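Local atomic coordinates of homospermidine synthase (Legionella pneumophila subsp. pneumophila str. Philadelphia 1, PDB entry 2PH5), a protein that probably synthesises homospermidine from polyamine precursors by transferring an aminobutyl group, and binds NAD in a Rossmann-type domain. Residues Q26-L31 and S399-I404. Numbering follows the deposited sequence.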
loop_
_atom_site.group_PDB
_atom_site.type_symbol
_atom_site.label_atom_id
_atom_site.label_comp_id
_atom_site.label_asym_id
_atom_site.label_seq_id
_atom_site.Cartn_x
_atom_site.Cartn_y
_atom_site.Cartn_z
ATOM N N GLN A 26 24.863 -12.771 -8.786
ATOM C CA GLN A 26 24.386 -13.550 -9.919
ATOM C C GLN A 26 24.168 -12.655 -11.124
ATOM O O GLN A 26 24.484 -13.034 -12.248
ATOM C CB GLN A 26 23.062 -14.252 -9.594
ATOM C CG GLN A 26 23.101 -15.158 -8.377
ATOM C CD GLN A 26 21.798 -15.913 -8.154
ATOM O OE1 GLN A 26 21.540 -16.408 -7.060
ATOM N NE2 GLN A 26 20.979 -16.014 -9.195
ATOM N N ALA A 27 23.633 -11.462 -10.889
ATOM C CA ALA A 27 23.359 -10.541 -11.985
ATOM C C ALA A 27 24.618 -9.930 -12.593
ATOM O O ALA A 27 24.572 -9.369 -13.685
ATOM C CB ALA A 27 22.423 -9.441 -11.514
ATOM N N LEU A 28 25.737 -10.036 -11.884
ATOM C CA LEU A 28 26.994 -9.472 -12.356
ATOM C C LEU A 28 27.672 -10.376 -13.380
ATOM O O LEU A 28 28.247 -9.897 -14.353
ATOM C CB LEU A 28 27.943 -9.266 -11.180
ATOM C CG LEU A 28 28.833 -8.018 -11.169
ATOM C CD1 LEU A 28 29.972 -8.241 -10.193
ATOM C CD2 LEU A 28 29.382 -7.725 -12.535
HETATM N N MSE A 29 27.589 -11.682 -13.155
HETATM C CA MSE A 29 28.214 -12.672 -14.025
HETATM C C MSE A 29 28.212 -12.329 -15.508
HETATM O O MSE A 29 29.272 -12.243 -16.132
HETATM C CB MSE A 29 27.559 -14.031 -13.819
HETATM C CG MSE A 29 27.940 -14.682 -12.521
HETATM SE SE MSE A 29 29.776 -15.239 -12.560
HETATM C CE MSE A 29 29.496 -17.142 -12.769
ATOM N N PRO A 30 27.023 -12.130 -16.094
ATOM C CA PRO A 30 26.916 -11.796 -17.515
ATOM C C PRO A 30 27.772 -10.607 -17.957
ATOM O O PRO A 30 28.427 -10.665 -18.997
ATOM C CB PRO A 30 25.428 -11.519 -17.685
ATOM C CG PRO A 30 24.810 -12.427 -16.681
ATOM C CD PRO A 30 25.684 -12.230 -15.487
ATOM N N LEU A 31 27.765 -9.533 -17.170
ATOM C CA LEU A 31 28.522 -8.330 -17.516
ATOM C C LEU A 31 30.040 -8.514 -17.483
ATOM O O LEU A 31 30.771 -7.835 -18.202
ATOM C CB LEU A 31 28.116 -7.152 -16.607
ATOM C CG LEU A 31 26.831 -6.387 -16.961
ATOM C CD1 LEU A 31 25.654 -7.327 -16.882
ATOM C CD2 LEU A 31 26.619 -5.202 -16.017
ATOM N N SER A 399 26.645 -0.322 -13.036
ATOM C CA SER A 399 27.508 0.588 -12.290
ATOM C C SER A 399 28.762 -0.112 -11.765
ATOM O O SER A 399 29.872 0.427 -11.833
ATOM C CB SER A 399 26.734 1.186 -11.114
ATOM O OG SER A 399 25.479 1.677 -11.554
HETATM N N MSE A 400 28.579 -1.315 -11.237
HETATM C CA MSE A 400 29.695 -2.079 -10.707
HETATM C C MSE A 400 30.714 -2.474 -11.766
HETATM O O MSE A 400 31.915 -2.277 -11.576
HETATM C CB MSE A 400 29.186 -3.327 -10.004
HETATM C CG MSE A 400 28.285 -3.009 -8.843
HETATM SE SE MSE A 400 28.511 -4.295 -7.451
HETATM C CE MSE A 400 30.030 -3.474 -6.565
ATOM N N ILE A 401 30.239 -3.033 -12.875
ATOM C CA ILE A 401 31.143 -3.444 -13.935
ATOM C C ILE A 401 31.904 -2.204 -14.414
ATOM O O ILE A 401 33.056 -2.312 -14.812
ATOM C CB ILE A 401 30.382 -4.112 -15.141
ATOM C CG1 ILE A 401 31.356 -4.912 -16.021
ATOM C CG2 ILE A 401 29.744 -3.040 -16.033
ATOM C CD1 ILE A 401 32.015 -6.102 -15.333
ATOM N N SER A 402 31.272 -1.028 -14.367
ATOM C CA SER A 402 31.953 0.196 -14.791
ATOM C C SER A 402 33.019 0.532 -13.755
ATOM O O SER A 402 34.157 0.841 -14.101
ATOM C CB SER A 402 30.981 1.376 -14.892
ATOM O OG SER A 402 29.894 1.099 -15.749
ATOM N N GLY A 403 32.630 0.482 -12.485
ATOM C CA GLY A 403 33.560 0.765 -11.410
ATOM C C GLY A 403 34.728 -0.205 -11.416
ATOM O O GLY A 403 35.867 0.184 -11.146
ATOM N N ILE A 404 34.448 -1.470 -11.724
ATOM C CA ILE A 404 35.488 -2.492 -11.775
ATOM C C ILE A 404 36.491 -2.135 -12.874
ATOM O O ILE A 404 37.699 -2.219 -12.671
ATOM C CB ILE A 404 34.887 -3.917 -12.052
ATOM C CG1 ILE A 404 34.060 -4.379 -10.844
ATOM C CG2 ILE A 404 36.002 -4.923 -12.347
ATOM C CD1 ILE A 404 33.373 -5.738 -11.020
#
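Leu31 and Ile401 meet where the first helix of the Rossmann fold, 23-35, which follows the glycine-rich turn at the NAD, packs against helix 391-408. The short segments cross at -55° with their axes 10.1 Å apart, and the side chains that meet are all apolar and buried.

The packing is tightest at Leu31. Its CD2 reaches CG2 of Ile401 at 3.8 Å, and its CB lies 4.0 Å from Ile401 CG1, so one leucine touches both branches of the isoleucine. With CG1 of Ile401 anti to the backbone N (chi1 -162°), that branch points at Leu31, and the turn at chi2 (64°) sets CD1 by its backbone. Val397 and Tyr433 also touch the Leu31 side chain.

Toward the parallel sheet the fit is looser, although the residues there are buried too. Leu28 offers one methyl to each partner: CD2 stands 4.2 Å from Ile401 CD1, and CD1 stands 4.3 Å from Ile404 CD1. Leu28 and Ile404 both rest on Ile88 of strand 86-89, so the two helices share one face of the sheet; the side chain of Leu28 is about 9 Å from the bound NAD. The shortest approach involves a backbone atom: Ile401 CD1 sits 3.6 Å from Leu31 O.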